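Local coordinates for RNA polymerase II subunit A C-terminal domain phosphatase SSU72 (Homo sapiens, PDB 4H3K), which removes phosphate from phosphoserine and phosphothreonine in the C-terminal domain of RNA polymerase II, with roles in RNA processing, termination and pre-mRNA polyadenylation, at residues S47-S52 with L174-C179; T60-P65 with D82-D87. The protein carries 1 engineered substitution. All coordinates share one frame; numbering follows the deposited sequence.

Contact 1 of 2, residues S47-S52 with L174-C179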
ATOM      1  N   SER B  47      12.355  -9.064 -17.291  1.00 30.27           N
ATOM      2  CA  SER B  47      12.641 -10.423 -16.843  1.00 32.77           C
ATOM      3  C   SER B  47      14.069 -10.812 -17.244  1.00 33.60           C
ATOM      4  O   SER B  47      14.810 -11.345 -16.437  1.00 33.68           O
ATOM      5  CB  SER B  47      11.619 -11.393 -17.417  1.00 32.51           C
ATOM      6  OG  SER B  47      12.019 -12.709 -17.154  1.00 37.80           O
ATOM      7  N   LYS B  48      14.447 -10.499 -18.482  1.00 34.33           N
ATOM      8  CA  LYS B  48      15.781 -10.807 -19.015  1.00 36.33           C
ATOM      9  C   LYS B  48      16.882 -10.048 -18.296  1.00 36.64           C
ATOM     10  O   LYS B  48      18.011 -10.537 -18.169  1.00 38.18           O
ATOM     11  CB  LYS B  48      15.834 -10.512 -20.517  1.00 37.09           C
ATOM     12  CG  LYS B  48      15.412 -11.685 -21.372  1.00 41.16           C
ATOM     13  CD  LYS B  48      15.092 -11.249 -22.815  1.00 47.52           C
ATOM     14  CE  LYS B  48      15.143 -12.415 -23.803  1.00 51.54           C
ATOM     15  NZ  LYS B  48      14.728 -13.685 -23.143  1.00 54.99           N
ATOM     16  N   ARG B  49      16.554  -8.862 -17.802  1.00 35.14           N
ATOM     17  CA  ARG B  49      17.524  -8.068 -17.073  1.00 35.78           C
ATOM     18  C   ARG B  49      17.489  -8.259 -15.567  1.00 34.98           C
ATOM     19  O   ARG B  49      18.023  -7.452 -14.815  1.00 35.50           O
ATOM     20  CB  ARG B  49      17.513  -6.607 -17.542  1.00 34.95           C
ATOM     21  CG  ARG B  49      18.415  -6.466 -18.796  1.00 38.35           C
ATOM     22  CD  ARG B  49      17.767  -5.634 -19.882  1.00 38.09           C
ATOM     23  NE  ARG B  49      18.377  -5.834 -21.206  1.00 38.29           N
ATOM     24  CZ  ARG B  49      18.639  -4.826 -22.030  1.00 39.02           C
ATOM     25  NH1 ARG B  49      18.398  -3.572 -21.624  1.00 35.66           N
ATOM     26  NH2 ARG B  49      19.178  -5.053 -23.219  1.00 37.86           N
ATOM     27  N   GLY B  50      16.891  -9.366 -15.138  1.00 35.02           N
ATOM     28  CA  GLY B  50      17.027  -9.831 -13.758  1.00 34.58           C
ATOM     29  C   GLY B  50      16.042  -9.252 -12.746  1.00 33.68           C
ATOM     30  O   GLY B  50      16.255  -9.413 -11.546  1.00 34.38           O
ATOM     31  N   PHE B  51      14.969  -8.600 -13.206  1.00 31.55           N
ATOM     32  CA  PHE B  51      13.931  -8.073 -12.285  1.00 30.80           C
ATOM     33  C   PHE B  51      12.876  -9.110 -12.000  1.00 30.76           C
ATOM     34  O   PHE B  51      12.628  -9.990 -12.812  1.00 31.07           O
ATOM     35  CB  PHE B  51      13.224  -6.844 -12.878  1.00 29.88           C
ATOM     36  CG  PHE B  51      14.079  -5.615 -12.899  1.00 29.32           C
ATOM     37  CD1 PHE B  51      14.136  -4.772 -11.794  1.00 29.85           C
ATOM     38  CD2 PHE B  51      14.838  -5.309 -14.017  1.00 29.02           C
ATOM     39  CE1 PHE B  51      14.938  -3.615 -11.811  1.00 28.51           C
ATOM     40  CE2 PHE B  51      15.663  -4.183 -14.042  1.00 29.93           C
ATOM     41  CZ  PHE B  51      15.705  -3.328 -12.950  1.00 29.84           C
ATOM     42  N   SER B  52      12.252  -8.993 -10.838  1.00 30.42           N
ATOM     43  CA  SER B  52      11.099  -9.781 -10.515  1.00 31.20           C
ATOM     44  C   SER B  52       9.932  -8.996 -11.091  1.00 29.55           C
ATOM     45  O   SER B  52       9.672  -7.879 -10.685  1.00 28.99           O
ATOM     46  CB  SER B  52      11.008  -9.898  -8.987  1.00 32.90           C
ATOM     47  OG  SER B  52       9.742 -10.387  -8.593  1.00 35.35           O
ATOM     48  N   LEU B 174      12.531   2.275 -21.903  1.00 28.20           N
ATOM     49  CA  LEU B 174      12.407   3.404 -20.982  1.00 28.32           C
ATOM     50  C   LEU B 174      12.003   2.932 -19.571  1.00 27.28           C
ATOM     51  O   LEU B 174      12.553   3.364 -18.572  1.00 25.88           O
ATOM     52  CB  LEU B 174      11.388   4.417 -21.517  1.00 29.32           C
ATOM     53  CG  LEU B 174      11.151   5.721 -20.753  1.00 32.29           C
ATOM     54  CD1 LEU B 174      12.426   6.583 -20.697  1.00 33.29           C
ATOM     55  CD2 LEU B 174      10.006   6.509 -21.428  1.00 36.44           C
ATOM     56  N   ILE B 175      11.026   2.030 -19.514  1.00 26.88           N
ATOM     57  CA  ILE B 175      10.618   1.395 -18.277  1.00 26.25           C
ATOM     58  C   ILE B 175      11.798   0.669 -17.610  1.00 25.93           C
ATOM     59  O   ILE B 175      12.014   0.812 -16.393  1.00 26.13           O
ATOM     60  CB  ILE B 175       9.417   0.433 -18.545  1.00 25.86           C
ATOM     61  CG1 ILE B 175       8.143   1.259 -18.696  1.00 26.46           C
ATOM     62  CG2 ILE B 175       9.225  -0.556 -17.382  1.00 26.82           C
ATOM     63  CD1 ILE B 175       6.956   0.542 -19.462  1.00 24.48           C
ATOM     64  N   CYS B 176      12.563  -0.086 -18.405  1.00 26.79           N
ATOM     65  CA  CYS B 176      13.755  -0.773 -17.898  1.00 27.45           C
ATOM     66  C   CYS B 176      14.758   0.245 -17.336  1.00 26.90           C
ATOM     67  O   CYS B 176      15.310   0.045 -16.243  1.00 26.08           O
ATOM     68  CB  CYS B 176      14.417  -1.643 -18.989  1.00 28.77           C
ATOM     69  SG  CYS B 176      15.833  -2.605 -18.339  1.00 34.70           S
ATOM     70  N   GLU B 177      14.973   1.344 -18.064  1.00 26.59           N
ATOM     71  CA  GLU B 177      15.866   2.413 -17.581  1.00 29.04           C
ATOM     72  C   GLU B 177      15.391   2.999 -16.255  1.00 27.29           C
ATOM     73  O   GLU B 177      16.179   3.135 -15.297  1.00 26.95           O
ATOM     74  CB  GLU B 177      16.056   3.502 -18.649  1.00 30.58           C
ATOM     75  CG  GLU B 177      17.425   4.098 -18.616  1.00 37.53           C
ATOM     76  CD  GLU B 177      17.629   5.205 -19.617  1.00 45.56           C
ATOM     77  OE1 GLU B 177      16.899   5.213 -20.649  1.00 45.03           O
ATOM     78  OE2 GLU B 177      18.553   6.031 -19.366  1.00 49.53           O
ATOM     79  N   LEU B 178      14.094   3.280 -16.166  1.00 26.20           N
ATOM     80  CA  LEU B 178      13.522   3.767 -14.923  1.00 26.05           C
ATOM     81  C   LEU B 178      13.696   2.772 -13.773  1.00 25.39           C
ATOM     82  O   LEU B 178      14.128   3.146 -12.693  1.00 26.04           O
ATOM     83  CB  LEU B 178      12.055   4.149 -15.119  1.00 26.01           C
ATOM     84  CG  LEU B 178      11.343   4.613 -13.842  1.00 28.17           C
ATOM     85  CD1 LEU B 178      11.966   5.919 -13.304  1.00 30.70           C
ATOM     86  CD2 LEU B 178       9.841   4.772 -14.063  1.00 29.24           C
ATOM     87  N   CYS B 179      13.415   1.502 -14.015  1.00 25.06           N
ATOM     88  CA  CYS B 179      13.518   0.494 -12.965  1.00 26.12           C
ATOM     89  C   CYS B 179      14.961   0.333 -12.515  1.00 27.16           C
ATOM     90  O   CYS B 179      15.241   0.182 -11.342  1.00 27.91           O
ATOM     91  CB  CYS B 179      12.932  -0.840 -13.428  1.00 25.67           C
ATOM     92  SG  CYS B 179      11.117  -0.721 -13.485  1.00 28.36           S
TER

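Contact 2 of 2, residues T60-P65 with D82-D87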
ATOM      1  N   THR B  60     -11.523  -4.721 -20.227  1.00 32.36           N
ATOM      2  CA  THR B  60     -12.641  -5.637 -20.086  1.00 35.33           C
ATOM      3  C   THR B  60     -12.425  -6.933 -20.885  1.00 35.38           C
ATOM      4  O   THR B  60     -12.956  -7.990 -20.544  1.00 36.20           O
ATOM      5  CB  THR B  60     -13.939  -4.910 -20.553  1.00 36.25           C
ATOM      6  OG1 THR B  60     -14.126  -3.742 -19.705  1.00 40.71           O
ATOM      7  CG2 THR B  60     -15.130  -5.787 -20.383  1.00 40.50           C
ATOM      8  N   HIS B  61     -11.661  -6.827 -21.969  1.00 34.22           N
ATOM      9  CA  HIS B  61     -11.413  -7.943 -22.877  1.00 34.14           C
ATOM     10  C   HIS B  61     -10.078  -7.706 -23.583  1.00 32.64           C
ATOM     11  O   HIS B  61      -9.489  -6.630 -23.480  1.00 31.54           O
ATOM     12  CB  HIS B  61     -12.529  -8.049 -23.920  1.00 35.02           C
ATOM     13  CG  HIS B  61     -12.777  -6.766 -24.652  1.00 35.76           C
ATOM     14  ND1 HIS B  61     -12.159  -6.458 -25.845  1.00 36.70           N
ATOM     15  CD2 HIS B  61     -13.542  -5.696 -24.337  1.00 34.21           C
ATOM     16  CE1 HIS B  61     -12.553  -5.264 -26.248  1.00 36.98           C
ATOM     17  NE2 HIS B  61     -13.384  -4.777 -25.345  1.00 37.92           N
ATOM     18  N   VAL B  62      -9.636  -8.719 -24.310  1.00 31.80           N
ATOM     19  CA  VAL B  62      -8.388  -8.677 -25.047  1.00 31.69           C
ATOM     20  C   VAL B  62      -8.681  -8.245 -26.461  1.00 33.13           C
ATOM     21  O   VAL B  62      -9.639  -8.716 -27.087  1.00 33.22           O
ATOM     22  CB  VAL B  62      -7.735 -10.064 -25.066  1.00 30.96           C
ATOM     23  CG1 VAL B  62      -6.534 -10.130 -26.045  1.00 32.47           C
ATOM     24  CG2 VAL B  62      -7.318 -10.442 -23.642  1.00 30.18           C
ATOM     25  N   LYS B  63      -7.864  -7.327 -26.948  1.00 33.47           N
ATOM     26  CA  LYS B  63      -7.988  -6.785 -28.271  1.00 35.80           C
ATOM     27  C   LYS B  63      -6.659  -7.060 -28.997  1.00 36.28           C
ATOM     28  O   LYS B  63      -5.567  -6.907 -28.428  1.00 35.30           O
ATOM     29  CB  LYS B  63      -8.302  -5.291 -28.162  1.00 36.63           C
ATOM     30  CG  LYS B  63      -8.664  -4.605 -29.472  1.00 41.86           C
ATOM     31  CD  LYS B  63      -8.161  -3.149 -29.518  1.00 47.19           C
ATOM     32  CE  LYS B  63      -9.237  -2.127 -29.119  1.00 50.89           C
ATOM     33  NZ  LYS B  63      -9.773  -2.262 -27.712  1.00 53.36           N
ATOM     34  N   LEU B  64      -6.760  -7.504 -30.237  1.00 36.94           N
ATOM     35  CA  LEU B  64      -5.614  -7.616 -31.106  1.00 37.63           C
ATOM     36  C   LEU B  64      -5.984  -6.897 -32.398  1.00 39.25           C
ATOM     37  O   LEU B  64      -7.171  -6.888 -32.774  1.00 38.91           O
ATOM     38  CB  LEU B  64      -5.347  -9.089 -31.391  1.00 37.32           C
ATOM     39  CG  LEU B  64      -4.272  -9.899 -30.663  1.00 39.66           C
ATOM     40  CD1 LEU B  64      -3.535  -9.137 -29.575  1.00 37.06           C
ATOM     41  CD2 LEU B  64      -4.785 -11.271 -30.177  1.00 40.88           C
ATOM     42  N   PRO B  65      -4.994  -6.283 -33.076  1.00 39.42           N
ATOM     43  CA  PRO B  65      -5.296  -5.644 -34.359  1.00 41.19           C
ATOM     44  C   PRO B  65      -5.853  -6.660 -35.364  1.00 42.19           C
ATOM     45  O   PRO B  65      -5.500  -7.828 -35.299  1.00 41.74           O
ATOM     46  CB  PRO B  65      -3.922  -5.139 -34.829  1.00 40.91           C
ATOM     47  CG  PRO B  65      -3.137  -4.913 -33.549  1.00 40.30           C
ATOM     48  CD  PRO B  65      -3.610  -6.002 -32.616  1.00 39.95           C
ATOM     49  N   ASP B  82      -1.716 -19.289 -27.204  1.00 40.34           N
ATOM     50  CA  ASP B  82      -1.688 -20.372 -28.193  1.00 42.56           C
ATOM     51  C   ASP B  82      -3.029 -20.516 -28.921  1.00 43.32           C
ATOM     52  O   ASP B  82      -3.052 -20.683 -30.138  1.00 44.84           O
ATOM     53  CB  ASP B  82      -1.288 -21.674 -27.506  1.00 43.37           C
ATOM     54  CG  ASP B  82      -0.933 -22.750 -28.482  1.00 46.38           C
ATOM     55  OD1 ASP B  82       0.112 -22.611 -29.143  1.00 48.20           O
ATOM     56  OD2 ASP B  82      -1.719 -23.711 -28.601  1.00 48.05           O
ATOM     57  N   GLN B  83      -4.143 -20.429 -28.199  1.00 43.87           N
ATOM     58  CA  GLN B  83      -5.461 -20.458 -28.854  1.00 44.98           C
ATOM     59  C   GLN B  83      -5.621 -19.267 -29.805  1.00 44.40           C
ATOM     60  O   GLN B  83      -6.094 -19.433 -30.921  1.00 44.54           O
ATOM     61  CB  GLN B  83      -6.614 -20.549 -27.840  1.00 45.10           C
ATOM     62  CG  GLN B  83      -6.636 -21.874 -27.097  1.00 46.91           C
ATOM     63  CD  GLN B  83      -7.575 -21.893 -25.905  1.00 48.26           C
ATOM     64  OE1 GLN B  83      -7.550 -21.008 -25.060  1.00 48.59           O
ATOM     65  NE2 GLN B  83      -8.411 -22.925 -25.831  1.00 51.95           N
ATOM     66  N   MET B  84      -5.161 -18.085 -29.388  1.00 43.00           N
ATOM     67  CA  MET B  84      -5.212 -16.889 -30.240  1.00 42.80           C
ATOM     68  C   MET B  84      -4.355 -17.055 -31.483  1.00 43.26           C
ATOM     69  O   MET B  84      -4.752 -16.658 -32.589  1.00 43.57           O
ATOM     70  CB  MET B  84      -4.772 -15.630 -29.480  1.00 41.24           C
ATOM     71  CG  MET B  84      -5.741 -15.184 -28.430  1.00 41.40           C
ATOM     72  SD  MET B  84      -5.000 -13.905 -27.394  1.00 38.51           S
ATOM     73  CE  MET B  84      -5.882 -14.232 -25.870  1.00 39.69           C
ATOM     74  N   TYR B  85      -3.181 -17.641 -31.283  1.00 43.76           N
ATOM     75  CA  TYR B  85      -2.250 -17.931 -32.364  1.00 45.44           C
ATOM     76  C   TYR B  85      -2.939 -18.798 -33.419  1.00 46.65           C
ATOM     77  O   TYR B  85      -2.971 -18.438 -34.597  1.00 46.52           O
ATOM     78  CB  TYR B  85      -1.010 -18.635 -31.817  1.00 45.59           C
ATOM     79  CG  TYR B  85       0.085 -18.849 -32.833  1.00 48.49           C
ATOM     80  CD1 TYR B  85       0.062 -19.947 -33.692  1.00 50.70           C
ATOM     81  CD2 TYR B  85       1.155 -17.954 -32.928  1.00 49.78           C
ATOM     82  CE1 TYR B  85       1.071 -20.145 -34.627  1.00 52.62           C
ATOM     83  CE2 TYR B  85       2.160 -18.138 -33.864  1.00 51.57           C
ATOM     84  CZ  TYR B  85       2.112 -19.239 -34.707  1.00 52.48           C
ATOM     85  OH  TYR B  85       3.115 -19.423 -35.626  1.00 55.27           O
ATOM     86  N   ASN B  86      -3.518 -19.911 -32.978  1.00 48.23           N
ATOM     87  CA  ASN B  86      -4.157 -20.867 -33.902  1.00 50.56           C
ATOM     88  C   ASN B  86      -5.396 -20.294 -34.564  1.00 51.28           C
ATOM     89  O   ASN B  86      -5.614 -20.505 -35.746  1.00 52.66           O
ATOM     90  CB  ASN B  86      -4.487 -22.172 -33.194  1.00 51.09           C
ATOM     91  CG  ASN B  86      -3.249 -22.881 -32.694  1.00 51.99           C
ATOM     92  OD1 ASN B  86      -2.232 -22.922 -33.373  1.00 52.36           O
ATOM     93  ND2 ASN B  86      -3.330 -23.438 -31.501  1.00 53.23           N
ATOM     94  N   ASP B  87      -6.194 -19.565 -33.800  1.00 51.61           N
ATOM     95  CA  ASP B  87      -7.323 -18.824 -34.351  1.00 52.87           C
ATOM     96  C   ASP B  87      -6.871 -17.862 -35.461  1.00 52.98           C
ATOM     97  O   ASP B  87      -7.455 -17.847 -36.547  1.00 53.89           O
ATOM     98  CB  ASP B  87      -8.071 -18.075 -33.249  1.00 52.22           C
ATOM     99  CG  ASP B  87      -9.272 -17.300 -33.773  1.00 54.61           C
ATOM    100  OD1 ASP B  87     -10.233 -17.937 -34.251  1.00 57.86           O
ATOM    101  OD2 ASP B  87      -9.268 -16.054 -33.702  1.00 55.67           O
TER

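Contact 1 of 2, residues S47-S52 with L174-C179
Phe51 and Cys179 meet through the same choice of first torsion: Phe51 has CG opposite its own carbonyl carbon (chi1 -72°), and Cys179 has SG placed likewise (chi1 -73°). The ring of Phe51 thereby reaches helix 165-184, while Cys179 offers it CB first and sulfur second. Phe51 CE1 and CZ both lie 3.8 Å from Cys179 CB, and the same two ring atoms also rest near the Cys179 carbonyl. Measured to the ring centroid of Phe51, Cys179 CB stands at 4.2 Å and 30° off the normal, an off-centre CH-pi contact. Cys179 SG lies above the ring face but farther off, 5.3 Å from the Phe51 centroid, a distant sulfur-aromatic contact. A turn earlier, Cys176 turns SG onto the aliphatic part of Arg49, 3.9 Å from Arg49 CD. This sulfur also lies at the edge of the guanidinium, near its plane. No hydrogen bond joins the segments; the contact is one of carbon and sulfur packing, with Arg49 at the exposed margin and the other three touching residues buried.

Leu46 of helix 38-48 touches both Phe51 and Cys179, and Cys179 packs also on Leu127 and Leu129 of strand 127-130. The loop is placed by the end of its helix: Gly50, with positive phi, is the C-prime residue where Gly50 N bonds to Ser47 O at 3.2 Å and Phe51 N pairs with Leu46 O. The contact illustrates a Schellman motif that closes one helix and turns the next apolar side chain onto a neighbouring helix, just before strand 52-57 of the central sheet.

Contact 2 of 2, residues T60-P65 with D82-D87
Met84 meets Leu64 and Val62 with the far end of its side chain, and the two encounters differ in closeness. The tighter is with Leu64, whose CD2 approaches Met84 SD to 3.8 Å, the two side chains crossing at about a right angle. Val62 offers CG1 to the terminal methyl, and the distance from Val62 CG1 to Met84 CE is a looser 4.2 Å, with the side chains meeting at a slant.

Length explains how one residue can serve both. Met84 places CG opposite its carbonyl carbon (chi1 -70°) and stays extended beyond it, bridging backbones whose closest alpha carbons, Leu64 CA and Met84 CA, are 9.3 Å apart. Both torsions of Leu64 depart from staggered values (chi1 -100°, chi2 3°), possibly a strained fit. All three touching residues are buried, and the cohesion between the segments is apolar, without a hydrogen bond.

The solvent side is of another character. Lys63, between the two packed strand residues, is exposed, as is Gln83 beside Met84 on the helix, and neither takes part in the apolar contact. A phosphate ion, probably from the crystallisation liquor, lies about 6 Å from the side chain of Leu64.

Gln36, in a loop, touches Val62, Leu64 and Met84. Tyr75 of strand 73-75 touches both Leu64 and Met84, and its OH is hydrogen-bonded to Asp87 OD2. Strand 62-64 pairs antiparallel with strand 73-75, helix 81-98 meets this small antiparallel pair through Met84, and Leu64 additionally touches Met104 of helix 101-109.

Contacts 1 and 2 lie on opposite sides of the chain's centre, their own centres 26 Å apart and their nearest atoms about 17 Å from each other, without touching. Along the sequence, both segments of contact 2 fall between those of contact 1, whose partners are 122 residues apart. Contact 1 belongs to the layer of helices 38-48 and 165-184 beside the central five-stranded sheet, whereas contact 2 belongs to the two-stranded sheet and helix 81-98. Strand 52-57 begins at the last residue of segment 47-52 and precedes strand 62-64. Contact 1 thus joins the end of one helix to another beside the main sheet; contact 2 lies in a smaller substructure whose sequence comes between strands 52-57 and 127-130.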